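Lipoate-protein ligase, putative (PDB 1VQZ) is a putative lipoate-protein ligase that pairs a domain of the lipoyl ligase A/B family with a smaller C-terminal domain. Local coordinates at residues 57-61 and 62-66; 263-267 and 268-272. All coordinates share one frame; numbering follows the deposited sequence.

Contact 1. Residues 57-61 and 62-66; sequences RHQNT and IEEIN. With EDO (1,2-ethanediol), chain D; EDO (1,2-ethanediol), chain C; EDO (1,2-ethanediol), chain S; EDO (1,2-ethanediol), chain J.
Thr61 O takes the amide protons of both Glu64 and Ile65, and Asn60 O takes that of Glu63, as the chain makes an inverse gamma turn at Asn60 and from there winds on to residue 65. Two amides thus grip Thr61 O, Ile65 N from 3.1 Å. Glu64 folds back over the preceding loop: with CG beside its own backbone N (chi1 -50°) and a second bend at chi2, it lays CG 3.2 Å from Asn60 O. Its carboxylate then meets the loop through two waters, one linking OE2 to the Asn60 backbone N, the other OE1 to Gln59 NE2. The Gln59 NE2 bond to that water is weak; Gln59 OE1 accepts from Gly56 N. Asn60 and Glu63 lie side by side, Asn60 ND2 3.6 Å from Glu63 CG, with their flat ends steeply turned. An amide suits position 60 because both its ends are used, OD1 accepting from a 1,2-ethanediol and ND2 bonding to Glu272, while Glu63 OE1 bonds to Ser177 OG. On the buried side the branched residues meet, Thr61 CG2 alongside Ile65 CG1 at 3.9 Å, while Thr61 OG1 finds Asn251 O. The turn bridges strand 52-55, where Thr61 rests on Val55 and Ile65 on Ile53, and helix 67-73, whose N-cap is Asn66, its OD1 bonded to Tyr69 N.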
loop_
_atom_site.group_PDB
_atom_site.type_symbol
_atom_site.label_atom_id
_atom_site.label_comp_id
_atom_site.label_asym_id
_atom_site.label_seq_id
_atom_site.Cartn_x
_atom_site.Cartn_y
_atom_site.Cartn_z
ATOM N N ARG A 57 1.678 -0.101 5.866
ATOM C CA ARG A 57 0.939 -0.420 7.082
ATOM C C ARG A 57 1.762 -0.891 8.305
ATOM O O ARG A 57 1.369 -0.649 9.485
ATOM C CB ARG A 57 -0.117 -1.480 6.676
ATOM C CG ARG A 57 -1.011 -1.919 7.706
ATOM C CD ARG A 57 -1.976 -2.934 7.129
ATOM N NE ARG A 57 -1.266 -4.082 6.637
ATOM C CZ ARG A 57 -1.669 -4.907 5.694
ATOM N NH1 ARG A 57 -2.825 -4.749 5.059
ATOM N NH2 ARG A 57 -0.884 -5.912 5.376
ATOM N N HIS A 58 2.887 -1.557 8.059
ATOM C CA HIS A 58 3.711 -2.060 9.137
ATOM C C HIS A 58 5.104 -1.457 9.266
ATOM O O HIS A 58 5.876 -1.912 10.092
ATOM C CB HIS A 58 3.785 -3.576 9.055
ATOM C CG HIS A 58 2.450 -4.245 9.129
ATOM N ND1 HIS A 58 1.524 -3.946 10.108
ATOM C CD2 HIS A 58 1.852 -5.159 8.313
ATOM C CE1 HIS A 58 0.431 -4.675 9.918
ATOM N NE2 HIS A 58 0.594 -5.410 8.834
ATOM N N GLN A 59 5.399 -0.401 8.492
ATOM C CA GLN A 59 6.704 0.237 8.542
ATOM C C GLN A 59 6.889 0.966 9.894
ATOM O O GLN A 59 5.949 1.496 10.475
ATOM C CB GLN A 59 6.945 1.222 7.363
ATOM C CG GLN A 59 7.240 0.572 6.022
ATOM C CD GLN A 59 7.729 1.545 4.962
ATOM O OE1 GLN A 59 6.933 2.216 4.286
ATOM N NE2 GLN A 59 9.055 1.616 4.796
ATOM N N ASN A 60 8.129 0.960 10.350
ATOM C CA ASN A 60 8.537 1.661 11.552
ATOM C C ASN A 60 8.938 3.068 11.119
ATOM O O ASN A 60 10.106 3.358 10.848
ATOM C CB ASN A 60 9.653 0.883 12.264
ATOM C CG ASN A 60 10.049 1.514 13.594
ATOM O OD1 ASN A 60 9.617 2.615 13.911
ATOM N ND2 ASN A 60 10.899 0.856 14.337
ATOM N N THR A 61 7.903 3.909 11.007
ATOM C CA THR A 61 7.949 5.220 10.379
ATOM C C THR A 61 9.087 6.081 10.908
ATOM O O THR A 61 9.897 6.605 10.128
ATOM C CB THR A 61 6.621 5.910 10.533
ATOM O OG1 THR A 61 5.570 4.974 10.220
ATOM C CG2 THR A 61 6.550 7.118 9.607
ATOM N N ILE A 62 9.236 6.094 12.219
ATOM C CA ILE A 62 10.231 6.945 12.873
ATOM C C ILE A 62 11.641 6.588 12.438
ATOM O O ILE A 62 12.526 7.446 12.375
ATOM C CB ILE A 62 10.091 6.894 14.392
ATOM C CG1 ILE A 62 10.808 8.075 15.062
ATOM C CG2 ILE A 62 10.674 5.598 15.001
ATOM C CD1 ILE A 62 10.267 9.369 14.705
ATOM N N GLU A 63 11.849 5.322 12.093
ATOM C CA GLU A 63 13.185 4.881 11.699
ATOM C C GLU A 63 13.459 4.939 10.203
ATOM O O GLU A 63 14.559 4.622 9.781
ATOM C CB GLU A 63 13.374 3.457 12.174
ATOM C CG GLU A 63 13.420 3.312 13.667
ATOM C CD GLU A 63 14.497 4.188 14.292
ATOM O OE1 GLU A 63 15.573 4.330 13.673
ATOM O OE2 GLU A 63 14.238 4.748 15.378
ATOM N N GLU A 64 12.452 5.332 9.420
ATOM C CA GLU A 64 12.501 5.383 7.942
ATOM C C GLU A 64 12.490 6.763 7.324
ATOM O O GLU A 64 12.938 6.934 6.199
ATOM C CB GLU A 64 11.298 4.702 7.322
ATOM C CG GLU A 64 10.952 3.325 7.804
ATOM C CD GLU A 64 12.115 2.374 7.775
ATOM O OE1 GLU A 64 12.815 2.333 6.735
ATOM O OE2 GLU A 64 12.318 1.690 8.809
ATOM N N ILE A 65 11.913 7.727 8.013
ATOM C CA ILE A 65 11.751 9.077 7.474
ATOM C C ILE A 65 12.856 10.058 7.906
ATOM O O ILE A 65 13.203 10.149 9.112
ATOM C CB ILE A 65 10.371 9.651 7.935
ATOM C CG1 ILE A 65 9.241 8.796 7.380
ATOM C CG2 ILE A 65 10.195 11.152 7.557
ATOM C CD1 ILE A 65 9.169 8.797 5.881
ATOM N N ASN A 66 13.395 10.783 6.934
ATOM C CA ASN A 66 14.197 11.956 7.223
ATOM C C ASN A 66 13.304 13.120 7.641
ATOM O O ASN A 66 12.796 13.866 6.790
ATOM C CB ASN A 66 15.035 12.356 6.021
ATOM C CG ASN A 66 16.040 13.440 6.347
ATOM O OD1 ASN A 66 15.744 14.344 7.097
ATOM N ND2 ASN A 66 17.224 13.360 5.751
HETATM C C1 EDO D . 3.746 -2.060 12.863
HETATM O O1 EDO D . 3.121 -3.286 12.565
HETATM C C2 EDO D . 2.769 -0.903 12.812
HETATM O O2 EDO D . 1.815 -1.063 13.824
HETATM C C1 EDO C . 15.903 13.327 10.580
HETATM O O1 EDO C . 16.411 12.014 10.259
HETATM C C2 EDO C . 16.883 14.495 10.459
HETATM O O2 EDO C . 17.471 14.615 9.144
HETATM C C1 EDO S . -1.021 -3.009 12.994
HETATM O O1 EDO S . -1.184 -4.484 13.017
HETATM C C2 EDO S . -0.479 -2.331 11.712
HETATM O O2 EDO S . -0.925 -0.988 11.359
HETATM C C1 EDO J . 7.865 2.104 17.166
HETATM O O1 EDO J . 8.884 2.903 16.546
HETATM C C2 EDO J . 8.499 0.748 17.446
HETATM O O2 EDO J . 9.686 0.957 18.218
HETATM O O HOH W 1 11.618 2.759 4.017
HETATM O O HOH W 2 10.145 -0.560 8.895
#

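Contact 2. Residues 263-267 and 268-272; sequences GIKFT and SGKVE
Phe266 and Val271 meet on the buried face of a tight hairpin, Phe266 CD2 lying 4.0 Å from Val271 CG2. The methyl comes to the ring's edge, near its plane, while Ile264 CG2, from the same strand, lies over one face, 3.4 Å above the plane and offset toward the rim. The tight turn itself sets Phe266 CB 3.3 Å from Gly269 O; CG beside the backbone N (chi1 -56°) then swings the ring across toward Val271, with CD2 3.6 Å from Gly269 O. These apolar residues suit this side because helix 332-339 packs over it: Val271 touches Ile335 and Ala338, and Phe266 the chain of Glu334. Strands 260-266 and 269-278 are the central pair of a four-stranded sheet, joined here as a two-residue beta hairpin whose type I turn runs from Phe266 to Gly269. Ile264 and Val271 form a hydrogen-bonded pair, its Val271 N to Ile264 O bond 2.8 Å long. Two bonds between Phe266 and Gly269 close the turn, Gly269 N to Phe266 O at 3.1 Å and Phe266 N to Gly269 O at 2.9 Å. Gly269 has backbone angles at which any CB would jam against the carbonyl before it, so glycine fits there. On the other face the lysine pair near the turn is looser: beyond their backbones Lys265 and Lys270 come together through aliphatic carbons, Lys265 CE to Lys270 CD at 4.4 Å. Their ammonium groups would probably repel each other mildly, though Lys270 also has a cation-pi contact with Phe181 and a long, weak ion pair with Glu64. Further along, Glu272 is buried and salt-bridged to Arg261. Thr267 and Ser268, small and polar, occupy the turn's outer corner, where Thr267 OG1 bonds to Val186 O.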
loop_
_atom_site.group_PDB
_atom_site.type_symbol
_atom_site.label_atom_id
_atom_site.label_comp_id
_atom_site.label_asym_id
_atom_site.label_seq_id
_atom_site.Cartn_x
_atom_site.Cartn_y
_atom_site.Cartn_z
ATOM N N GLY A 263 16.075 -7.882 14.029
ATOM C CA GLY A 263 15.884 -7.318 12.710
ATOM C C GLY A 263 16.653 -8.076 11.641
ATOM O O GLY A 263 17.873 -8.260 11.727
ATOM N N ILE A 264 15.927 -8.523 10.627
ATOM C CA ILE A 264 16.538 -9.244 9.510
ATOM C C ILE A 264 15.976 -8.657 8.249
ATOM O O ILE A 264 14.772 -8.377 8.155
ATOM C CB ILE A 264 16.323 -10.805 9.563
ATOM C CG1 ILE A 264 17.024 -11.394 10.790
ATOM C CG2 ILE A 264 16.950 -11.471 8.355
ATOM C CD1 ILE A 264 16.717 -12.873 11.091
ATOM N N LYS A 265 16.873 -8.462 7.292
ATOM C CA LYS A 265 16.530 -7.986 5.941
ATOM C C LYS A 265 16.616 -9.171 4.998
ATOM O O LYS A 265 17.684 -9.806 4.862
ATOM C CB LYS A 265 17.496 -6.900 5.555
ATOM C CG LYS A 265 17.221 -6.167 4.297
ATOM C CD LYS A 265 18.228 -4.979 4.148
ATOM C CE LYS A 265 18.387 -4.136 5.479
ATOM N NZ LYS A 265 18.916 -2.735 5.291
ATOM N N PHE A 266 15.452 -9.535 4.470
ATOM C CA PHE A 266 15.312 -10.567 3.468
ATOM C C PHE A 266 15.118 -9.884 2.096
ATOM O O PHE A 266 14.848 -8.693 2.011
ATOM C CB PHE A 266 14.141 -11.482 3.776
ATOM C CG PHE A 266 14.198 -12.139 5.138
ATOM C CD1 PHE A 266 14.947 -13.267 5.346
ATOM C CD2 PHE A 266 13.448 -11.629 6.201
ATOM C CE1 PHE A 266 14.995 -13.899 6.620
ATOM C CE2 PHE A 266 13.480 -12.226 7.444
ATOM C CZ PHE A 266 14.266 -13.390 7.658
ATOM N N THR A 267 15.277 -10.665 1.046
ATOM C CA THR A 267 15.122 -10.196 -0.325
ATOM C C THR A 267 13.763 -9.565 -0.528
ATOM O O THR A 267 13.666 -8.531 -1.141
ATOM C CB THR A 267 15.244 -11.370 -1.334
ATOM O OG1 THR A 267 16.525 -11.980 -1.187
ATOM C CG2 THR A 267 15.096 -10.871 -2.762
ATOM N N SER A 268 12.730 -10.175 0.025
ATOM C CA SER A 268 11.362 -9.686 -0.163
ATOM C C SER A 268 10.888 -8.799 1.005
ATOM O O SER A 268 9.718 -8.461 1.125
ATOM C CB SER A 268 10.433 -10.886 -0.393
ATOM O OG SER A 268 10.733 -11.467 -1.636
ATOM N N GLY A 269 11.804 -8.362 1.838
ATOM C CA GLY A 269 11.438 -7.411 2.868
ATOM C C GLY A 269 12.234 -7.515 4.141
ATOM O O GLY A 269 12.708 -8.558 4.548
ATOM N N LYS A 270 12.325 -6.370 4.772
ATOM C CA LYS A 270 12.795 -6.216 6.114
ATOM C C LYS A 270 11.721 -6.638 7.135
ATOM O O LYS A 270 10.547 -6.244 7.024
ATOM C CB LYS A 270 13.116 -4.710 6.225
ATOM C CG LYS A 270 13.630 -4.209 7.464
ATOM C CD LYS A 270 14.531 -3.005 7.199
ATOM C CE LYS A 270 13.900 -1.746 7.560
ATOM N NZ LYS A 270 14.995 -0.712 7.759
ATOM N N VAL A 271 12.132 -7.420 8.139
ATOM C CA VAL A 271 11.261 -7.845 9.248
ATOM C C VAL A 271 11.931 -7.486 10.585
ATOM O O VAL A 271 13.046 -7.913 10.874
ATOM C CB VAL A 271 10.960 -9.367 9.222
ATOM C CG1 VAL A 271 10.084 -9.761 10.408
ATOM C CG2 VAL A 271 10.330 -9.770 7.906
ATOM N N GLU A 272 11.233 -6.672 11.372
ATOM C CA GLU A 272 11.674 -6.197 12.679
ATOM C C GLU A 272 10.689 -6.656 13.739
ATOM O O GLU A 272 9.506 -6.364 13.663
ATOM C CB GLU A 272 11.762 -4.689 12.697
ATOM C CG GLU A 272 12.477 -4.120 13.957
ATOM C CD GLU A 272 12.591 -2.598 13.953
ATOM O OE1 GLU A 272 11.690 -1.919 13.387
ATOM O OE2 GLU A 272 13.579 -2.085 14.561
#

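In the fold
Contact 1 comes first along the chain, in the loop between strand 52-55 and helix 67-73 of the lipoyl ligase A/B family region; contact 2 follows some 200 residues later, in the hairpin of the C-terminal family region. They share no sheet, yet their centres lie about 14 Å apart and they meet directly. Asn60 ND2 probably donates a hydrogen bond to Glu272 OE1 at 3.0 Å, and Glu64 OE2 makes a long, weak ion pair with Lys270 NZ. Glu272 is also held by a salt bridge to Arg261. The loop and the hairpin thus form part of the interface through which the two regions pack against each other.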